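Local coordinates for protein enoyl-CoA hydratase (Thermus thermophilus, PDB 1WZ8) that probably catalyses the reversible addition of water to the double bond of 2-enoyl-CoA thioesters, as a hexameric member of the crotonase family, at residues R105-A110 with L124-A129; L144-G149 with K246-G251. All blocks are in the same frame, centred on the assembly; numbering follows the deposited sequence.

Interaction 1 of 2, residues R105-A110 with L124-A129; sequences RPVVAA and LAADIA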
ATOM      1  N   ARG A 105      -0.243   8.814 -24.135  1.00 10.30           N
ATOM      2  CA  ARG A 105       0.056   7.920 -25.250  1.00 10.77           C
ATOM      3  C   ARG A 105       1.256   7.016 -24.980  1.00 10.28           C
ATOM      4  O   ARG A 105       2.134   7.345 -24.179  1.00  8.44           O
ATOM      5  CB  ARG A 105       0.324   8.733 -26.525  1.00 10.61           C
ATOM      6  CG  ARG A 105      -0.635   9.884 -26.741  1.00 13.93           C
ATOM      7  CD  ARG A 105      -2.076   9.415 -26.670  1.00 14.02           C
ATOM      8  NE  ARG A 105      -2.994  10.534 -26.490  1.00 16.79           N
ATOM      9  CZ  ARG A 105      -4.274  10.397 -26.163  1.00 17.97           C
ATOM     10  NH1 ARG A 105      -4.786   9.184 -25.984  1.00 18.46           N
ATOM     11  NH2 ARG A 105      -5.037  11.469 -25.999  1.00 20.42           N
ATOM     12  N   PRO A 106       1.297   5.849 -25.640  1.00 10.41           N
ATOM     13  CA  PRO A 106       2.407   4.910 -25.462  1.00 10.27           C
ATOM     14  C   PRO A 106       3.706   5.556 -25.918  1.00 11.53           C
ATOM     15  O   PRO A 106       3.725   6.289 -26.908  1.00 12.30           O
ATOM     16  CB  PRO A 106       2.013   3.734 -26.354  1.00 11.20           C
ATOM     17  CG  PRO A 106       0.508   3.766 -26.295  1.00 10.55           C
ATOM     18  CD  PRO A 106       0.223   5.246 -26.448  1.00 11.64           C
ATOM     19  N   VAL A 107       4.780   5.284 -25.186  1.00 10.08           N
ATOM     20  CA  VAL A 107       6.096   5.829 -25.496  1.00  9.68           C
ATOM     21  C   VAL A 107       7.050   4.675 -25.768  1.00 10.25           C
ATOM     22  O   VAL A 107       7.134   3.733 -24.986  1.00 10.47           O
ATOM     23  CB  VAL A 107       6.640   6.670 -24.313  1.00 10.56           C
ATOM     24  CG1 VAL A 107       8.047   7.183 -24.628  1.00 11.76           C
ATOM     25  CG2 VAL A 107       5.698   7.828 -24.027  1.00  9.48           C
ATOM     26  N   VAL A 108       7.761   4.755 -26.887  1.00  9.73           N
ATOM     27  CA  VAL A 108       8.712   3.730 -27.280  1.00 10.39           C
ATOM     28  C   VAL A 108      10.104   4.350 -27.315  1.00 10.51           C
ATOM     29  O   VAL A 108      10.268   5.483 -27.762  1.00 10.27           O
ATOM     30  CB  VAL A 108       8.398   3.187 -28.696  1.00 10.89           C
ATOM     31  CG1 VAL A 108       9.428   2.131 -29.092  1.00 12.90           C
ATOM     32  CG2 VAL A 108       6.986   2.610 -28.736  1.00 10.00           C
ATOM     33  N   ALA A 109      11.098   3.612 -26.838  1.00  9.79           N
ATOM     34  CA  ALA A 109      12.467   4.108 -26.848  1.00 11.51           C
ATOM     35  C   ALA A 109      13.354   3.231 -27.724  1.00 11.83           C
ATOM     36  O   ALA A 109      13.372   2.010 -27.577  1.00 11.45           O
ATOM     37  CB  ALA A 109      13.022   4.155 -25.430  1.00 10.22           C
ATOM     38  N   ALA A 110      14.075   3.858 -28.651  1.00 13.31           N
ATOM     39  CA  ALA A 110      14.995   3.132 -29.525  1.00 11.65           C
ATOM     40  C   ALA A 110      16.341   3.297 -28.833  1.00 12.20           C
ATOM     41  O   ALA A 110      17.070   4.254 -29.088  1.00 12.24           O
ATOM     42  CB  ALA A 110      15.024   3.766 -30.914  1.00 11.53           C
ATOM     43  N   LEU A 124      13.903   3.237 -19.584  1.00  9.45           N
ATOM     44  CA  LEU A 124      13.022   2.350 -18.833  1.00 10.24           C
ATOM     45  C   LEU A 124      11.680   2.972 -18.447  1.00 11.21           C
ATOM     46  O   LEU A 124      10.742   2.252 -18.113  1.00  9.37           O
ATOM     47  CB  LEU A 124      13.739   1.826 -17.587  1.00 11.55           C
ATOM     48  CG  LEU A 124      15.009   1.010 -17.859  1.00 12.47           C
ATOM     49  CD1 LEU A 124      15.505   0.384 -16.557  1.00 10.87           C
ATOM     50  CD2 LEU A 124      14.721  -0.072 -18.904  1.00 10.33           C
ATOM     51  N   ALA A 125      11.579   4.298 -18.490  1.00 10.42           N
ATOM     52  CA  ALA A 125      10.315   4.950 -18.162  1.00  9.63           C
ATOM     53  C   ALA A 125       9.366   4.779 -19.345  1.00 10.41           C
ATOM     54  O   ALA A 125       8.138   4.821 -19.196  1.00 11.92           O
ATOM     55  CB  ALA A 125      10.536   6.435 -17.877  1.00 11.00           C
ATOM     56  N   ALA A 126       9.943   4.589 -20.527  1.00 10.23           N
ATOM     57  CA  ALA A 126       9.141   4.395 -21.726  1.00  9.69           C
ATOM     58  C   ALA A 126       8.347   3.112 -21.530  1.00  9.26           C
ATOM     59  O   ALA A 126       8.735   2.248 -20.746  1.00  9.82           O
ATOM     60  CB  ALA A 126      10.037   4.280 -22.953  1.00  8.04           C
ATOM     61  N   ASP A 127       7.239   2.987 -22.244  1.00  9.19           N
ATOM     62  CA  ASP A 127       6.401   1.803 -22.121  1.00 10.52           C
ATOM     63  C   ASP A 127       7.058   0.595 -22.761  1.00  9.86           C
ATOM     64  O   ASP A 127       6.978  -0.516 -22.245  1.00  9.63           O
ATOM     65  CB  ASP A 127       5.049   2.081 -22.761  1.00 10.54           C
ATOM     66  CG  ASP A 127       4.335   3.230 -22.089  1.00 11.78           C
ATOM     67  OD1 ASP A 127       3.856   3.037 -20.952  1.00 11.64           O
ATOM     68  OD2 ASP A 127       4.271   4.323 -22.685  1.00 11.63           O
ATOM     69  N   ILE A 128       7.719   0.818 -23.889  1.00  9.43           N
ATOM     70  CA  ILE A 128       8.392  -0.266 -24.582  1.00  9.15           C
ATOM     71  C   ILE A 128       9.768   0.213 -25.015  1.00  9.83           C
ATOM     72  O   ILE A 128       9.899   1.264 -25.639  1.00 11.33           O
ATOM     73  CB  ILE A 128       7.599  -0.715 -25.828  1.00 10.51           C
ATOM     74  CG1 ILE A 128       6.241  -1.282 -25.402  1.00  9.62           C
ATOM     75  CG2 ILE A 128       8.395  -1.765 -26.600  1.00 10.95           C
ATOM     76  CD1 ILE A 128       5.362  -1.729 -26.551  1.00 13.57           C
ATOM     77  N   ALA A 129      10.793  -0.547 -24.654  1.00  9.74           N
ATOM     78  CA  ALA A 129      12.148  -0.198 -25.041  1.00 10.05           C
ATOM     79  C   ALA A 129      12.669  -1.296 -25.940  1.00 11.19           C
ATOM     80  O   ALA A 129      12.504  -2.479 -25.647  1.00 10.61           O
ATOM     81  CB  ALA A 129      13.042  -0.065 -23.809  1.00  8.76           C
TER
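V107 and D127 meet where two parallel strands begin to pair. Backbone bonds form the frame. I128 N gives a bond to V107 O at 3.2 Å. A109 N gives one to I128 O at 2.9 Å. V107 O also takes a weak bond from D127 N. CA-H...O contacts add to the pairing: V108 CA lies 3.2 Å from I128 O.

The side chain of D127 extends the ladder by one more bond. With CG anti to the carbonyl carbon (chi1 -61°), it stays beside its own backbone N, and the side chain crosses that of V107 at about a right angle. OD2 takes the N-H of V107 at 2.7 Å through its anti lone pair, with an N-H...O angle of 154°. OD2 also has a salt bridge to K218. OD1 has another to K166 of the second subunit.

Apolar contacts lie beside these bonds. A126 CB sits 3.9 Å from V107 CG1, and A109 CB is just as near to A126 CB. On the face that carries V108 and I128, both side chains touch helix 195-207.

An alanine in place of D127 would probably leave V107 N without this acceptor and the two lysines without the charge they share.

The contact is the parallel return of a beta-alpha-beta crossover, from strand 107-111 through helix 118-125 to strand 128-132. Its chemistry implies a buried carboxylate held by V107 N and two lysines. The lysines would be expected to stabilise its negative charge, and one of them links the strand entry to a neighbouring subunit.

Interaction 2 of 2, residues L144-G149 with K246-G251; sequences LGVAAG and KELEEG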
ATOM      1  N   LEU A 144      29.739   6.347  -9.470  1.00 21.69           N
ATOM      2  CA  LEU A 144      29.898   7.792  -9.300  1.00 20.52           C
ATOM      3  C   LEU A 144      30.022   8.161  -7.826  1.00 20.07           C
ATOM      4  O   LEU A 144      30.551   9.221  -7.485  1.00 19.77           O
ATOM      5  CB  LEU A 144      28.702   8.536  -9.910  1.00 21.50           C
ATOM      6  CG  LEU A 144      28.667  10.063  -9.776  1.00 23.36           C
ATOM      7  CD1 LEU A 144      29.865  10.669 -10.494  1.00 24.26           C
ATOM      8  CD2 LEU A 144      27.370  10.608 -10.358  1.00 23.59           C
ATOM      9  N   GLY A 145      29.517   7.294  -6.953  1.00 16.08           N
ATOM     10  CA  GLY A 145      29.602   7.556  -5.529  1.00 16.44           C
ATOM     11  C   GLY A 145      28.314   8.005  -4.859  1.00 14.05           C
ATOM     12  O   GLY A 145      28.344   8.494  -3.729  1.00 15.13           O
ATOM     13  N   VAL A 146      27.187   7.849  -5.543  1.00 14.18           N
ATOM     14  CA  VAL A 146      25.898   8.235  -4.971  1.00 12.75           C
ATOM     15  C   VAL A 146      24.896   7.099  -5.136  1.00 11.83           C
ATOM     16  O   VAL A 146      25.106   6.184  -5.928  1.00 11.88           O
ATOM     17  CB  VAL A 146      25.324   9.515  -5.643  1.00 14.37           C
ATOM     18  CG1 VAL A 146      26.236  10.704  -5.370  1.00 13.18           C
ATOM     19  CG2 VAL A 146      25.172   9.301  -7.140  1.00 14.20           C
ATOM     20  N   ALA A 147      23.810   7.162  -4.376  1.00 12.43           N
ATOM     21  CA  ALA A 147      22.776   6.135  -4.431  1.00 12.03           C
ATOM     22  C   ALA A 147      22.080   6.100  -5.788  1.00 11.57           C
ATOM     23  O   ALA A 147      22.025   7.106  -6.501  1.00 12.28           O
ATOM     24  CB  ALA A 147      21.750   6.380  -3.325  1.00 11.90           C
ATOM     25  N   ALA A 148      21.551   4.932  -6.149  1.00  9.91           N
ATOM     26  CA  ALA A 148      20.846   4.779  -7.416  1.00 10.17           C
ATOM     27  C   ALA A 148      19.436   5.316  -7.217  1.00 10.99           C
ATOM     28  O   ALA A 148      18.490   4.552  -7.030  1.00 10.40           O
ATOM     29  CB  ALA A 148      20.795   3.309  -7.817  1.00 10.67           C
ATOM     30  N   GLY A 149      19.288   6.634  -7.270  1.00 11.17           N
ATOM     31  CA  GLY A 149      17.975   7.205  -7.038  1.00 11.71           C
ATOM     32  C   GLY A 149      17.244   7.898  -8.168  1.00 11.57           C
ATOM     33  O   GLY A 149      16.207   8.514  -7.919  1.00 11.04           O
ATOM     34  N   LYS A 246      31.675  13.122   0.687  1.00 19.17           N
ATOM     35  CA  LYS A 246      32.998  12.899   0.122  1.00 20.15           C
ATOM     36  C   LYS A 246      33.028  11.751  -0.885  1.00 19.34           C
ATOM     37  O   LYS A 246      33.968  11.633  -1.673  1.00 17.40           O
ATOM     38  CB  LYS A 246      34.013  12.646   1.243  1.00 23.82           C
ATOM     39  CG  LYS A 246      34.154  13.827   2.193  1.00 29.45           C
ATOM     40  CD  LYS A 246      35.407  13.737   3.052  1.00 33.16           C
ATOM     41  CE  LYS A 246      35.364  12.558   4.008  1.00 35.54           C
ATOM     42  NZ  LYS A 246      36.547  12.563   4.918  1.00 38.32           N
ATOM     43  N   GLU A 247      32.002  10.904  -0.863  1.00 17.74           N
ATOM     44  CA  GLU A 247      31.948   9.793  -1.802  1.00 18.49           C
ATOM     45  C   GLU A 247      31.760  10.295  -3.235  1.00 17.86           C
ATOM     46  O   GLU A 247      32.434   9.827  -4.153  1.00 18.69           O
ATOM     47  CB  GLU A 247      30.832   8.815  -1.403  1.00 17.71           C
ATOM     48  CG  GLU A 247      31.288   7.799  -0.356  1.00 18.23           C
ATOM     49  CD  GLU A 247      30.145   7.039   0.289  1.00 17.40           C
ATOM     50  OE1 GLU A 247      29.062   6.944  -0.326  1.00 16.00           O
ATOM     51  OE2 GLU A 247      30.338   6.525   1.413  1.00 16.13           O
ATOM     52  N   LEU A 248      30.858  11.253  -3.430  1.00 17.80           N
ATOM     53  CA  LEU A 248      30.644  11.806  -4.764  1.00 19.35           C
ATOM     54  C   LEU A 248      31.903  12.542  -5.215  1.00 20.86           C
ATOM     55  O   LEU A 248      32.315  12.443  -6.371  1.00 20.00           O
ATOM     56  CB  LEU A 248      29.468  12.783  -4.771  1.00 19.21           C
ATOM     57  CG  LEU A 248      29.269  13.521  -6.101  1.00 19.39           C
ATOM     58  CD1 LEU A 248      29.062  12.515  -7.226  1.00 19.19           C
ATOM     59  CD2 LEU A 248      28.086  14.462  -5.996  1.00 21.62           C
ATOM     60  N   GLU A 249      32.506  13.283  -4.291  1.00 23.10           N
ATOM     61  CA  GLU A 249      33.719  14.038  -4.580  1.00 25.44           C
ATOM     62  C   GLU A 249      34.803  13.129  -5.153  1.00 25.47           C
ATOM     63  O   GLU A 249      35.429  13.456  -6.160  1.00 25.85           O
ATOM     64  CB  GLU A 249      34.221  14.724  -3.305  1.00 27.57           C
ATOM     65  CG  GLU A 249      35.596  15.354  -3.436  1.00 32.31           C
ATOM     66  CD  GLU A 249      35.955  16.205  -2.237  1.00 34.96           C
ATOM     67  OE1 GLU A 249      35.781  15.730  -1.094  1.00 37.87           O
ATOM     68  OE2 GLU A 249      36.415  17.349  -2.437  1.00 38.26           O
ATOM     69  N   GLU A 250      35.013  11.987  -4.507  1.00 24.99           N
ATOM     70  CA  GLU A 250      36.009  11.017  -4.948  1.00 25.88           C
ATOM     71  C   GLU A 250      35.556  10.335  -6.234  1.00 27.11           C
ATOM     72  O   GLU A 250      36.368  10.055  -7.118  1.00 25.17           O
ATOM     73  CB  GLU A 250      36.236   9.968  -3.856  1.00 25.55           C
ATOM     74  CG  GLU A 250      37.008   8.722  -4.289  1.00 25.92           C
ATOM     75  CD  GLU A 250      38.430   9.018  -4.724  1.00 26.89           C
ATOM     76  OE1 GLU A 250      38.970  10.072  -4.328  1.00 26.95           O
ATOM     77  OE2 GLU A 250      39.017   8.185  -5.449  1.00 26.25           O
ATOM     78  N   GLY A 251      34.256  10.067  -6.329  1.00 27.06           N
ATOM     79  CA  GLY A 251      33.718   9.428  -7.516  1.00 28.65           C
ATOM     80  C   GLY A 251      33.998  10.252  -8.757  1.00 30.91           C
ATOM     81  O   GLY A 251      34.432   9.721  -9.778  1.00 30.56           O
TER
HETATM   82  O   HOH W   1      27.279   8.828  -1.389  1.00 17.68           O
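L144 and L248 lie side by side and point the same way. Both have CG anti to the backbone N (chi1 174° for L248), which fits this shared direction. The CD1 branch of L248 makes most of the apolar contact, 3.6 Å from L144 CG. The same methyl is 3.8 Å from V146 CG1, and here the two side chains cross obliquely.

The backbones also come close. G251 CA sits 3.2 Å from L144 O, a CA-H...O contact with an angle of 169° at the hydrogen. L144 O is buried by the contact and has no hydrogen-bond partner in the model. A side chain at G251 would run into this oxygen. A CB at G145 would also clash, with E247 O and with the carbonyl O of L144.

G145 O lies 3.4 Å from E247 CB. A water joins the two residues further out. It donates to G145 O at 2.6 Å and to E247 OE1 at 2.8 Å.

The next shell fixes the carboxylate of E247. Its OE2 takes the backbone N-H of E212 of the third subunit, and OE1 takes that of A213 of the same subunit. Both belong to the first turn of helix 211-226 there, which would probably favour the charged form of E247. F243 packs on V146 and L248. I76 of helix 73-81 touches L144, and R80 touches L248.

With its positive phi, G145 is the C-prime residue of a Schellman motif that ends helix 141-144. The arrangement is a glycine-terminated helix end docked on the C-terminal helix 246-256, at a subunit interface of the crotonase hexamer.

In the fold
From the N terminus, the chain first lays down the strands 12-18, 21-26 and 57-62 of the six-stranded sheet. Interaction 1 then adds strand 128-132 beside 107-111 and closes a short loop of 13 residues. Interaction 2 opens only after this, at the end of helix 141-144. It closes a much longer, mostly helical loop of 96 residues. The two loops follow in series and neither nest nor cross. The centres of interaction 1 and interaction 2 are about 28 Å apart, on opposite sides of the chain's centre. Interaction 1 knits the central sheet. Interaction 2 ties the segment that follows helix 141-144 to the C-terminal helix. Each reaches a different neighbouring subunit.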